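Local coordinates for peptidoglycan-N-acetylmuramic acid deacetylase PdaA (Bacillus subtilis, PDB 1W1A), which removes acetyl groups from N-acetylmuramic acid in peptidoglycan, a step toward the muramic delta-lactam of the spore cortex that is needed for germination, at residues Pro22-Phe27 / Arg160-Glu165; Ile62-Asp67 / Tyr238-Ile243; Asn117-His122 / Gln134-Ser139; Ser182-Asp187 / Ile212-Thr217. One frame throughout, in Å; residues are numbered along the deposited sequence.

In the fold
From the N terminus, contact 1 closes a long loop from 22-27 to 160-165, joining the start of the chain to the segment that leads into helix 165-173. Strand 61-68 begins inside this loop, and contact 2 links it to strand 239-241 near the C terminus; contacts 1 and 2 therefore cross. Contact 3 is nested within both, folding the loop after strand 114-117 onto helix 130-148. Contact 4 opens after contact 1 has closed and lies within contact 2, setting 182-187 along strand 211-215, a direct neighbour of strand 61-68. A segment of each contact approaches the bound sugar: Arg160, Asp67, His118 with His122, and His216.

Contact 1: Pro22-Phe27 / Arg160-Glu165; sequences PINWGF and RGVFSE. With NDG (2-acetamido-2-deoxy-alpha-D-glucopyranose), chain E.
Ile23 O accepts one hydrogen bond, from Phe163 N at 2.8 Å with an N-H...O angle of 161°. Val162 CA adds a weaker C-H...O contact to Ile23 O at 3.3 Å. This oxygen lies within a two-stranded antiparallel beta ribbon, strand 23-24 against strand 162-163. Ile23 and Phe163 make its hydrogen-bonded pair, Asn24 and Val162 its non-hydrogen-bonded pair. The reciprocal bond from Ile23 N to Phe163 O is short, 2.6 Å, but bent. Past the bridged residues, Trp25 N donates to Gly161 O at 2.9 Å in a nearly straight bond of 178°.

On the face carrying Ile23 and Phe163, the phenyl ring does most of the packing. Its CG sits between the backbone N and the carbonyl carbon (chi1 61°), which turns the ring across the ribbon toward Ile23 and Trp25. Ile23 CB stands over one ring face, 4.0 Å from the Phe163 centroid, as a CH-pi contact. Trp25 comes from the rim instead: its backbone N lies at the ring edge, and Trp25 CB is 3.7 Å from Phe163 CE1. Phe180 extends this aromatic cluster, stacking on Trp25 and meeting Phe163, while Leu42 and Leu45 of helix 40-48 touch Ile23.

On the other face Asn24 and Val162 run side by side, with Asn24 OD1 3.2 Å from Val162 CG2. The 160-165 segment also borders the sugar site, where Arg160 uses its backbone N to donate to O1 of the bound sugar at 2.7 Å.

Contact 2: Ile62-Asp67 / Tyr238-Ile243; sequences IYLTFD and YTFKSI. With NDG (2-acetamido-2-deoxy-alpha-D-glucopyranose), chain E.
Ile62 presents its two branches to two different aromatic rings. With CG1 anti to the carbonyl carbon (chi1 -72°), the longer branch runs to Tyr238 and places CD1 over one ring face, 3.9 Å from the Tyr238 centroid and 18° off its normal, a CH-pi contact. The other branch, CG2, meets Phe240, a neighbour lying side by side with Ile62 and pointing the same way; Ile62 CG2 is 3.7 Å from Phe240 CE2. Leu64 approaches the same ring obliquely, its CG 3.7 Å from Phe240 CD2. Ile230 and Leu233 of helix 222-235 also touch the Phe240 ring.

On the other face of the sheet, the Tyr63 ring slants past Lys241, with Tyr63 CE1 3.7 Å from Lys241 CB. The tip of Ile243, CD1, rests against Tyr63 CB and Thr65 CG2. Lys241 NZ leads away from strand 61-68 to salt bridges with Glu249 and Glu59.

Parallel pairing underlies these contacts: Ile62 N donates to Thr239 O at 3.0 Å, and Lys241 N to Ile62 O at 2.8 Å. The strand directions differ by 47°, and past this pair a water bridges the backbones, accepting from Leu64 N at 2.9 Å and donating to Lys241 O. Such parallel strands form the core of the distorted beta/alpha barrel of NodB-type deacetylases. Strand 61-68 carries Asp67, the probable proton acceptor, at its far end, where Arg157 makes a salt bridge to Asp67 OD1.

Because the strands diverge after Lys241, Leu64 N and Lys241 O stand 4.0 Å apart, too far to bond directly, and the water satisfies both.

Contact 3: Asn117-His122 / Gln134-Ser139; sequences NHSFHH and QDELDS. With CD (cadmium ion), chain C; NDG (2-acetamido-2-deoxy-alpha-D-glucopyranose), chain E.
Glu136 bends at its second torsion (chi2 -56°), which brings its carboxylate back from the helix to the loop, where His121 holds both oxygens. Glu136 OE1 accepts from His121 N at 2.9 Å through its syn lone pair, and His121 ND1 donates to Glu136 OE2 at 2.6 Å from within its ring plane. The imidazole and carboxylate planes are 64° apart. With ND1 engaged in this way, the other ring nitrogen, His121 NE2, binds a cadmium ion at 2.6 Å. Phe120, with CG anti to the backbone N (chi1 -164°), sends its CD1 over the centre of the His121 ring, while its CB lies 3.4 Å from Ser139 OG.

Here the loop passes through the His-x-x-x-His metal motif of the deacetylase family. His118 and His122 are the residues assigned to bind the divalent metal; the cadmium sits on His121, away from them, and in this crystal both meet the bound sugar. The sugar N2 donates to His118 NE2 at 3.1 Å, and His122 NE2 shares a 2.9 Å hydrogen bond with the sugar O1. His118 ND1 is hydrogen-bonded to the carbonyl oxygen of Arg157, which leaves NE2 as the nitrogen facing the sugar.

Asn117 works with both amide atoms. Its OD1 accepts from Ser119 N at 3.0 Å in an Asx turn, and its ND2 donates to Leu137 O at 2.9 Å from above the carbonyl plane.

Contact 4: Ser182-Asp187 / Ile212-Thr217; sequences SVAFVD and IYLLHT. With NDG (2-acetamido-2-deoxy-alpha-D-glucopyranose), chain E.
His216 meets Asp187 through two donors. ND1 of His216 reaches Asp187 OD1 in a very short, 2.5 Å hydrogen bond (166°). His216 N donates to Asp187 OD2 at 2.8 Å, on the syn side of OD2 but tilted 27° from the carboxylate plane. Carboxylate and imidazole planes stand 64° apart. At the other end of the ring, His216 NE2 and the sugar O3 share a 2.9 Å hydrogen bond, and Trp188 meets the His216 ring edge-to-face.

Next out, Phe185 packs CE1 and CZ against Leu215 CD2, and one water donates to Asp187 O and, weakly, to His216 O. Both tie the neighbouring backbone, which probably helps to hold the pair.

Farther back, backbone bonds fasten the loop to strand 211-215. Ile212 O accepts from both Ser182 N and Val183 N, Ser182 OG accepts from Ile212 N at 2.7 Å, and Leu214 N donates to Val183 O. Val183 CG1 sits over the centre of the Tyr213 ring, 3.8 Å from its centroid.

By analogy with relatives, His216 is probably the proton donor and Asp187 probably raises its pKa, an Asp-His pair belonging to the active site of NodB-type deacetylases.

Contact 1: Pro22-Phe27 / Arg160-Glu165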
# COMPACT_ATOMS: atom_id res chain seq x y z
N PRO A 22 8.53 -16.72 -10.11
CA PRO A 22 8.38 -15.74 -9.04
C PRO A 22 9.12 -14.45 -9.38
O PRO A 22 10.18 -14.46 -10.00
CB PRO A 22 8.98 -16.44 -7.83
CG PRO A 22 8.76 -17.88 -8.13
CD PRO A 22 9.11 -17.97 -9.59
N ILE A 23 8.53 -13.33 -8.98
CA ILE A 23 9.12 -12.02 -9.20
C ILE A 23 8.95 -11.27 -7.90
O ILE A 23 7.89 -11.34 -7.28
CB ILE A 23 8.39 -11.23 -10.30
CG1 ILE A 23 8.47 -11.96 -11.64
CG2 ILE A 23 9.00 -9.84 -10.43
CD1 ILE A 23 7.72 -11.25 -12.74
N ASN A 24 9.99 -10.55 -7.48
CA ASN A 24 9.94 -9.74 -6.28
C ASN A 24 9.86 -8.29 -6.71
O ASN A 24 10.74 -7.80 -7.41
CB ASN A 24 11.19 -9.94 -5.44
CG ASN A 24 11.08 -11.11 -4.52
OD1 ASN A 24 10.63 -10.98 -3.38
ND2 ASN A 24 11.45 -12.28 -5.01
N TRP A 25 8.79 -7.60 -6.34
CA TRP A 25 8.71 -6.22 -6.74
C TRP A 25 9.86 -5.43 -6.10
O TRP A 25 10.09 -5.52 -4.90
CB TRP A 25 7.35 -5.61 -6.35
CG TRP A 25 7.30 -4.19 -6.74
CD1 TRP A 25 7.47 -3.10 -5.93
CD2 TRP A 25 7.24 -3.68 -8.08
NE1 TRP A 25 7.54 -1.96 -6.68
CE2 TRP A 25 7.39 -2.28 -8.00
CE3 TRP A 25 7.08 -4.28 -9.33
CZ2 TRP A 25 7.39 -1.47 -9.13
CZ3 TRP A 25 7.07 -3.47 -10.46
CH2 TRP A 25 7.23 -2.08 -10.35
N GLY A 26 10.58 -4.68 -6.93
CA GLY A 26 11.71 -3.88 -6.48
C GLY A 26 12.12 -2.92 -7.59
O GLY A 26 11.73 -3.09 -8.74
N PHE A 27 12.92 -1.92 -7.25
CA PHE A 27 13.32 -0.93 -8.24
C PHE A 27 14.41 -0.07 -7.65
O PHE A 27 14.58 -0.03 -6.43
CB PHE A 27 12.14 -0.01 -8.57
CG PHE A 27 11.53 0.63 -7.36
CD1 PHE A 27 10.59 -0.07 -6.58
CD2 PHE A 27 11.98 1.87 -6.91
CE1 PHE A 27 10.12 0.46 -5.37
CE2 PHE A 27 11.53 2.41 -5.69
CZ PHE A 27 10.59 1.70 -4.91
N ARG A 160 4.56 -10.35 0.76
CA ARG A 160 6.01 -10.46 0.63
C ARG A 160 6.50 -9.75 -0.61
O ARG A 160 7.68 -9.80 -0.95
CB ARG A 160 6.41 -11.95 0.59
CG ARG A 160 5.63 -12.81 1.60
CD ARG A 160 5.92 -14.29 1.48
NE ARG A 160 5.07 -15.07 2.39
CZ ARG A 160 5.31 -16.32 2.76
NH1 ARG A 160 6.38 -16.97 2.31
NH2 ARG A 160 4.47 -16.94 3.59
N GLY A 161 5.57 -9.07 -1.29
CA GLY A 161 5.92 -8.35 -2.51
C GLY A 161 6.25 -9.28 -3.65
O GLY A 161 6.75 -8.85 -4.70
N VAL A 162 5.95 -10.56 -3.47
CA VAL A 162 6.23 -11.57 -4.48
C VAL A 162 5.02 -11.84 -5.37
O VAL A 162 3.89 -11.89 -4.89
CB VAL A 162 6.67 -12.90 -3.83
CG1 VAL A 162 6.92 -13.95 -4.89
CG2 VAL A 162 7.92 -12.67 -2.99
N PHE A 163 5.26 -12.01 -6.66
CA PHE A 163 4.19 -12.28 -7.61
C PHE A 163 4.72 -12.96 -8.88
O PHE A 163 5.90 -13.31 -8.98
CB PHE A 163 3.47 -10.97 -7.99
CG PHE A 163 4.36 -9.95 -8.65
CD1 PHE A 163 5.27 -9.21 -7.90
CD2 PHE A 163 4.34 -9.77 -10.03
CE1 PHE A 163 6.14 -8.30 -8.52
CE2 PHE A 163 5.20 -8.87 -10.65
CZ PHE A 163 6.11 -8.14 -9.89
N SER A 164 3.83 -13.16 -9.85
CA SER A 164 4.20 -13.78 -11.11
C SER A 164 3.13 -13.41 -12.13
O SER A 164 2.12 -12.81 -11.78
CB SER A 164 4.28 -15.30 -10.97
OG SER A 164 3.00 -15.83 -10.64
N GLU A 165 3.35 -13.78 -13.38
CA GLU A 165 2.36 -13.48 -14.40
C GLU A 165 1.08 -14.26 -14.05
O GLU A 165 -0.03 -13.73 -14.13
CB GLU A 165 2.89 -13.86 -15.79
CG GLU A 165 2.02 -13.41 -16.94
CD GLU A 165 2.77 -13.32 -18.26
OE1 GLU A 165 2.13 -13.02 -19.28
OE2 GLU A 165 4.01 -13.54 -18.27
C1 NDG E . 5.73 -8.01 3.54
C2 NDG E . 5.37 -6.61 4.05
C3 NDG E . 5.40 -5.68 2.84
C4 NDG E . 6.82 -5.70 2.22
C5 NDG E . 7.32 -7.14 1.95
C6 NDG E . 8.81 -7.16 1.67
C7 NDG E . 3.98 -6.40 6.00
C8 NDG E . 2.70 -6.83 6.68
O5 NDG E . 7.09 -8.01 3.09
O3 NDG E . 5.03 -4.37 3.23
O4 NDG E . 6.83 -4.97 1.00
O6 NDG E . 9.52 -6.38 2.63
O7 NDG E . 4.89 -5.90 6.68
N2 NDG E . 4.07 -6.59 4.69
O1 NDG E . 4.91 -8.33 2.47

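Contact 2: Ile62-Asp67 / Tyr238-Ile243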
# COMPACT_ATOMS: atom_id res chain seq x y z
N ILE A 62 1.00 12.73 -4.29
CA ILE A 62 1.50 11.55 -3.59
C ILE A 62 0.32 10.75 -3.04
O ILE A 62 -0.69 11.33 -2.64
CB ILE A 62 2.43 11.95 -2.42
CG1 ILE A 62 3.75 12.46 -2.96
CG2 ILE A 62 2.65 10.77 -1.48
CD1 ILE A 62 4.67 13.00 -1.90
N TYR A 63 0.46 9.43 -3.05
CA TYR A 63 -0.58 8.52 -2.58
C TYR A 63 -0.05 7.69 -1.40
O TYR A 63 0.90 6.93 -1.55
CB TYR A 63 -0.99 7.56 -3.69
CG TYR A 63 -1.26 8.22 -5.03
CD1 TYR A 63 -2.53 8.73 -5.34
CD2 TYR A 63 -0.25 8.34 -5.98
CE1 TYR A 63 -2.77 9.35 -6.56
CE2 TYR A 63 -0.48 8.96 -7.20
CZ TYR A 63 -1.74 9.46 -7.49
OH TYR A 63 -1.95 10.08 -8.70
N LEU A 64 -0.66 7.83 -0.23
CA LEU A 64 -0.19 7.06 0.91
C LEU A 64 -0.86 5.69 1.03
O LEU A 64 -2.09 5.57 1.00
CB LEU A 64 -0.42 7.83 2.20
CG LEU A 64 0.19 9.23 2.23
CD1 LEU A 64 0.07 9.78 3.63
CD2 LEU A 64 1.66 9.19 1.79
N THR A 65 -0.03 4.65 1.15
CA THR A 65 -0.52 3.29 1.31
C THR A 65 0.26 2.69 2.47
O THR A 65 1.41 3.05 2.71
CB THR A 65 -0.28 2.38 0.06
OG1 THR A 65 1.05 1.84 0.11
CG2 THR A 65 -0.46 3.17 -1.24
N PHE A 66 -0.38 1.76 3.17
CA PHE A 66 0.25 1.09 4.29
C PHE A 66 0.04 -0.42 4.17
O PHE A 66 -0.92 -0.86 3.53
CB PHE A 66 -0.37 1.56 5.60
CG PHE A 66 -0.31 3.05 5.81
CD1 PHE A 66 -1.24 3.89 5.18
CD2 PHE A 66 0.64 3.60 6.66
CE1 PHE A 66 -1.20 5.28 5.41
CE2 PHE A 66 0.69 4.98 6.89
CZ PHE A 66 -0.24 5.82 6.27
N ASP A 67 0.94 -1.21 4.75
CA ASP A 67 0.81 -2.67 4.78
C ASP A 67 0.67 -2.95 6.27
O ASP A 67 1.49 -2.49 7.07
CB ASP A 67 2.06 -3.38 4.25
CG ASP A 67 2.18 -3.33 2.73
OD1 ASP A 67 1.24 -2.85 2.06
OD2 ASP A 67 3.23 -3.76 2.21
N TYR A 238 2.76 19.64 -2.56
CA TYR A 238 2.26 18.29 -2.87
C TYR A 238 0.84 18.12 -2.39
O TYR A 238 0.48 18.64 -1.33
CB TYR A 238 3.11 17.22 -2.18
CG TYR A 238 4.28 16.75 -2.98
CD1 TYR A 238 4.10 15.91 -4.08
CD2 TYR A 238 5.56 17.15 -2.66
CE1 TYR A 238 5.21 15.49 -4.84
CE2 TYR A 238 6.66 16.74 -3.39
CZ TYR A 238 6.48 15.91 -4.47
OH TYR A 238 7.60 15.48 -5.14
N THR A 239 0.05 17.39 -3.17
CA THR A 239 -1.34 17.09 -2.81
C THR A 239 -1.40 15.58 -2.59
O THR A 239 -0.91 14.81 -3.41
CB THR A 239 -2.34 17.48 -3.92
OG1 THR A 239 -2.51 18.91 -3.95
CG2 THR A 239 -3.69 16.85 -3.66
N PHE A 240 -1.99 15.17 -1.47
CA PHE A 240 -2.11 13.75 -1.19
C PHE A 240 -3.46 13.20 -1.66
O PHE A 240 -4.52 13.69 -1.28
CB PHE A 240 -1.93 13.49 0.31
CG PHE A 240 -0.53 13.76 0.80
CD1 PHE A 240 -0.13 15.05 1.13
CD2 PHE A 240 0.39 12.73 0.90
CE1 PHE A 240 1.17 15.32 1.54
CE2 PHE A 240 1.70 12.99 1.31
CZ PHE A 240 2.09 14.29 1.64
N LYS A 241 -3.40 12.18 -2.50
CA LYS A 241 -4.61 11.56 -3.03
C LYS A 241 -4.66 10.07 -2.71
O LYS A 241 -3.65 9.46 -2.35
CB LYS A 241 -4.68 11.80 -4.54
CG LYS A 241 -4.84 13.27 -4.89
CD LYS A 241 -4.93 13.52 -6.38
CE LYS A 241 -5.24 14.99 -6.69
NZ LYS A 241 -5.54 15.22 -8.15
N SER A 242 -5.84 9.49 -2.83
CA SER A 242 -6.02 8.07 -2.53
C SER A 242 -5.91 7.18 -3.76
O SER A 242 -5.95 7.64 -4.90
CB SER A 242 -7.39 7.84 -1.88
OG SER A 242 -8.41 8.03 -2.84
N ILE A 243 -5.79 5.88 -3.53
CA ILE A 243 -5.70 4.94 -4.63
C ILE A 243 -7.00 4.97 -5.42
O ILE A 243 -6.99 4.75 -6.63
CB ILE A 243 -5.39 3.53 -4.11
CG1 ILE A 243 -3.97 3.51 -3.52
CG2 ILE A 243 -5.56 2.51 -5.24
CD1 ILE A 243 -2.89 4.04 -4.46
C1 NDG E . 5.73 -8.01 3.54
C2 NDG E . 5.37 -6.61 4.05
C3 NDG E . 5.40 -5.68 2.84
C4 NDG E . 6.82 -5.70 2.22
C5 NDG E . 7.32 -7.14 1.95
C6 NDG E . 8.81 -7.16 1.67
C7 NDG E . 3.98 -6.40 6.00
C8 NDG E . 2.70 -6.83 6.68
O5 NDG E . 7.09 -8.01 3.09
O3 NDG E . 5.03 -4.37 3.23
O4 NDG E . 6.83 -4.97 1.00
O6 NDG E . 9.52 -6.38 2.63
O7 NDG E . 4.89 -5.90 6.68
N2 NDG E . 4.07 -6.59 4.69
O1 NDG E . 4.91 -8.33 2.47
O HOH W 1 -2.88 9.63 0.33

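Contact 3: Asn117-His122 / Gln134-Ser139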
# COMPACT_ATOMS: atom_id res chain seq x y z
N ASN A 117 -6.19 -5.42 0.11
CA ASN A 117 -6.02 -6.83 0.45
C ASN A 117 -4.54 -7.24 0.48
O ASN A 117 -3.81 -7.04 -0.50
CB ASN A 117 -6.77 -7.69 -0.58
CG ASN A 117 -7.31 -8.99 0.01
OD1 ASN A 117 -6.62 -9.70 0.76
ND2 ASN A 117 -8.54 -9.31 -0.34
N HIS A 118 -4.12 -7.82 1.59
CA HIS A 118 -2.74 -8.28 1.72
C HIS A 118 -2.77 -9.79 2.02
O HIS A 118 -1.83 -10.35 2.59
CB HIS A 118 -2.04 -7.50 2.84
CG HIS A 118 -0.55 -7.44 2.70
ND1 HIS A 118 0.08 -7.53 1.47
CD2 HIS A 118 0.43 -7.26 3.61
CE1 HIS A 118 1.38 -7.40 1.64
NE2 HIS A 118 1.62 -7.24 2.93
N SER A 119 -3.88 -10.42 1.60
CA SER A 119 -4.15 -11.85 1.76
C SER A 119 -4.40 -12.23 3.21
O SER A 119 -3.94 -11.55 4.13
CB SER A 119 -3.00 -12.70 1.21
OG SER A 119 -1.99 -12.87 2.18
N PHE A 120 -5.12 -13.33 3.41
CA PHE A 120 -5.45 -13.75 4.76
C PHE A 120 -4.29 -14.26 5.61
O PHE A 120 -4.14 -13.82 6.74
CB PHE A 120 -6.58 -14.79 4.74
CG PHE A 120 -7.23 -14.98 6.09
CD1 PHE A 120 -6.66 -15.80 7.04
CD2 PHE A 120 -8.39 -14.27 6.42
CE1 PHE A 120 -7.22 -15.92 8.32
CE2 PHE A 120 -8.97 -14.38 7.68
CZ PHE A 120 -8.38 -15.21 8.64
N HIS A 121 -3.49 -15.18 5.07
CA HIS A 121 -2.36 -15.75 5.82
C HIS A 121 -1.02 -15.16 5.40
O HIS A 121 0.02 -15.59 5.88
CB HIS A 121 -2.29 -17.27 5.64
CG HIS A 121 -3.50 -18.00 6.15
ND1 HIS A 121 -4.54 -18.38 5.33
CD2 HIS A 121 -3.85 -18.37 7.40
CE1 HIS A 121 -5.48 -18.96 6.06
NE2 HIS A 121 -5.09 -18.96 7.32
N HIS A 122 -1.05 -14.19 4.49
CA HIS A 122 0.17 -13.56 4.00
C HIS A 122 1.15 -14.57 3.40
O HIS A 122 2.36 -14.49 3.63
CB HIS A 122 0.84 -12.76 5.13
CG HIS A 122 1.84 -11.76 4.63
ND1 HIS A 122 3.19 -12.01 4.61
CD2 HIS A 122 1.67 -10.53 4.10
CE1 HIS A 122 3.82 -10.97 4.08
NE2 HIS A 122 2.92 -10.06 3.76
N GLN A 134 -8.21 -17.53 -4.43
CA GLN A 134 -9.54 -16.97 -4.27
C GLN A 134 -9.95 -16.95 -2.80
O GLN A 134 -10.56 -15.99 -2.33
CB GLN A 134 -10.57 -17.76 -5.08
CG GLN A 134 -12.01 -17.34 -4.80
CD GLN A 134 -13.01 -18.08 -5.67
OE1 GLN A 134 -12.98 -19.31 -5.77
NE2 GLN A 134 -13.92 -17.33 -6.29
N ASP A 135 -9.61 -18.01 -2.07
CA ASP A 135 -9.95 -18.07 -0.65
C ASP A 135 -9.04 -17.13 0.16
O ASP A 135 -9.51 -16.43 1.06
CB ASP A 135 -9.84 -19.51 -0.14
CG ASP A 135 -10.16 -19.63 1.35
OD1 ASP A 135 -11.23 -19.13 1.77
OD2 ASP A 135 -9.35 -20.22 2.09
N GLU A 136 -7.75 -17.13 -0.16
CA GLU A 136 -6.82 -16.25 0.53
C GLU A 136 -7.31 -14.80 0.51
O GLU A 136 -7.26 -14.10 1.52
CB GLU A 136 -5.44 -16.32 -0.12
CG GLU A 136 -4.50 -17.35 0.49
CD GLU A 136 -4.31 -17.14 1.99
OE1 GLU A 136 -4.26 -15.97 2.43
OE2 GLU A 136 -4.20 -18.15 2.72
N LEU A 137 -7.79 -14.35 -0.65
CA LEU A 137 -8.26 -12.99 -0.80
C LEU A 137 -9.69 -12.73 -0.29
O LEU A 137 -9.91 -11.79 0.47
CB LEU A 137 -8.17 -12.57 -2.27
CG LEU A 137 -6.81 -12.82 -2.93
CD1 LEU A 137 -6.73 -12.10 -4.26
CD2 LEU A 137 -5.72 -12.31 -2.01
N ASP A 138 -10.65 -13.57 -0.68
CA ASP A 138 -12.02 -13.35 -0.25
C ASP A 138 -12.25 -13.44 1.24
O ASP A 138 -13.15 -12.79 1.77
CB ASP A 138 -12.99 -14.31 -0.95
CG ASP A 138 -14.44 -14.11 -0.48
OD1 ASP A 138 -14.94 -14.89 0.37
OD2 ASP A 138 -15.09 -13.15 -0.95
N SER A 139 -11.44 -14.24 1.94
CA SER A 139 -11.63 -14.39 3.37
C SER A 139 -11.27 -13.10 4.10
O SER A 139 -11.79 -12.82 5.17
CB SER A 139 -10.84 -15.58 3.92
OG SER A 139 -9.54 -15.63 3.38
CD CD C . -6.54 -20.14 9.17
C1 NDG E . 5.73 -8.01 3.54
C2 NDG E . 5.37 -6.61 4.05
C3 NDG E . 5.40 -5.68 2.84
C4 NDG E . 6.82 -5.70 2.22
C5 NDG E . 7.32 -7.14 1.95
C6 NDG E . 8.81 -7.16 1.67
C7 NDG E . 3.98 -6.40 6.00
C8 NDG E . 2.70 -6.83 6.68
O5 NDG E . 7.09 -8.01 3.09
O3 NDG E . 5.03 -4.37 3.23
O4 NDG E . 6.83 -4.97 1.00
O6 NDG E . 9.52 -6.38 2.63
O7 NDG E . 4.89 -5.90 6.68
N2 NDG E . 4.07 -6.59 4.69
O1 NDG E . 4.91 -8.33 2.47

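Contact 4: Ser182-Asp187 / Ile212-Thr217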
# COMPACT_ATOMS: atom_id res chain seq x y z
N SER A 182 6.25 3.01 -5.08
CA SER A 182 7.39 3.68 -5.69
C SER A 182 8.32 4.25 -4.63
O SER A 182 9.41 4.72 -4.95
CB SER A 182 6.89 4.80 -6.64
OG SER A 182 6.35 5.89 -5.91
N VAL A 183 7.87 4.22 -3.38
CA VAL A 183 8.66 4.71 -2.25
C VAL A 183 8.47 3.77 -1.07
O VAL A 183 7.34 3.46 -0.67
CB VAL A 183 8.21 6.13 -1.79
CG1 VAL A 183 8.91 6.49 -0.46
CG2 VAL A 183 8.53 7.15 -2.86
N ALA A 184 9.59 3.31 -0.52
CA ALA A 184 9.60 2.41 0.62
C ALA A 184 10.98 2.48 1.27
O ALA A 184 11.94 2.89 0.63
CB ALA A 184 9.32 0.97 0.18
N PHE A 185 11.05 2.11 2.54
CA PHE A 185 12.30 2.09 3.27
C PHE A 185 12.09 1.14 4.46
O PHE A 185 10.98 0.61 4.65
CB PHE A 185 12.71 3.50 3.73
CG PHE A 185 11.61 4.28 4.40
CD1 PHE A 185 10.63 4.90 3.64
CD2 PHE A 185 11.53 4.34 5.79
CE1 PHE A 185 9.57 5.59 4.26
CE2 PHE A 185 10.48 5.02 6.41
CZ PHE A 185 9.50 5.64 5.65
N VAL A 186 13.14 0.91 5.24
CA VAL A 186 13.04 -0.02 6.35
C VAL A 186 12.44 0.57 7.61
O VAL A 186 13.15 1.04 8.48
CB VAL A 186 14.43 -0.63 6.71
CG1 VAL A 186 14.28 -1.59 7.89
CG2 VAL A 186 15.02 -1.36 5.50
N ASP A 187 11.12 0.54 7.69
CA ASP A 187 10.41 1.05 8.84
C ASP A 187 9.60 -0.10 9.44
O ASP A 187 8.57 0.12 10.11
CB ASP A 187 9.49 2.21 8.41
CG ASP A 187 8.34 1.77 7.50
OD1 ASP A 187 8.47 0.76 6.78
OD2 ASP A 187 7.31 2.48 7.48
N ILE A 212 3.89 6.62 -4.99
CA ILE A 212 3.01 5.79 -4.20
C ILE A 212 3.86 5.27 -3.05
O ILE A 212 4.71 4.38 -3.23
CB ILE A 212 2.45 4.59 -4.98
CG1 ILE A 212 1.59 5.08 -6.15
CG2 ILE A 212 1.61 3.70 -4.04
CD1 ILE A 212 1.04 3.95 -7.01
N TYR A 213 3.64 5.84 -1.88
CA TYR A 213 4.37 5.44 -0.68
C TYR A 213 3.83 4.16 -0.08
O TYR A 213 2.63 3.87 -0.15
CB TYR A 213 4.28 6.54 0.38
CG TYR A 213 5.17 7.72 0.13
CD1 TYR A 213 5.39 8.20 -1.16
CD2 TYR A 213 5.76 8.40 1.19
CE1 TYR A 213 6.17 9.31 -1.39
CE2 TYR A 213 6.55 9.53 0.98
CZ TYR A 213 6.75 9.97 -0.32
OH TYR A 213 7.56 11.06 -0.54
N LEU A 214 4.75 3.38 0.50
CA LEU A 214 4.41 2.15 1.20
C LEU A 214 5.03 2.32 2.57
O LEU A 214 6.25 2.33 2.72
CB LEU A 214 5.01 0.91 0.53
CG LEU A 214 5.20 -0.24 1.54
CD1 LEU A 214 3.87 -0.69 2.06
CD2 LEU A 214 5.93 -1.40 0.90
N LEU A 215 4.20 2.46 3.58
CA LEU A 215 4.69 2.65 4.94
C LEU A 215 4.13 1.58 5.85
O LEU A 215 3.16 0.90 5.51
CB LEU A 215 4.25 4.02 5.47
CG LEU A 215 4.58 5.27 4.64
CD1 LEU A 215 3.75 6.44 5.15
CD2 LEU A 215 6.12 5.58 4.71
N HIS A 216 4.75 1.43 7.01
CA HIS A 216 4.28 0.49 8.01
C HIS A 216 3.99 1.38 9.20
O HIS A 216 4.51 2.49 9.26
CB HIS A 216 5.36 -0.55 8.33
CG HIS A 216 5.75 -1.37 7.14
ND1 HIS A 216 6.75 -0.98 6.27
CD2 HIS A 216 5.19 -2.48 6.60
CE1 HIS A 216 6.79 -1.82 5.25
NE2 HIS A 216 5.85 -2.74 5.42
N THR A 217 3.15 0.91 10.11
CA THR A 217 2.78 1.70 11.28
C THR A 217 3.21 0.99 12.56
O THR A 217 2.57 1.12 13.61
CB THR A 217 1.23 1.90 11.32
OG1 THR A 217 0.60 0.63 11.53
CG2 THR A 217 0.71 2.46 10.02
C1 NDG E . 5.73 -8.01 3.54
C2 NDG E . 5.37 -6.61 4.05
C3 NDG E . 5.40 -5.68 2.84
C4 NDG E . 6.82 -5.70 2.22
C5 NDG E . 7.32 -7.14 1.95
C6 NDG E . 8.81 -7.16 1.67
C7 NDG E . 3.98 -6.40 6.00
C8 NDG E . 2.70 -6.83 6.68
O5 NDG E . 7.09 -8.01 3.09
O3 NDG E . 5.03 -4.37 3.23
O4 NDG E . 6.83 -4.97 1.00
O6 NDG E . 9.52 -6.38 2.63
O7 NDG E . 4.89 -5.90 6.68
N2 NDG E . 4.07 -6.59 4.69
O1 NDG E . 4.91 -8.33 2.47
O HOH W 2 8.50 1.29 4.02
O HOH W 3 6.69 1.75 10.87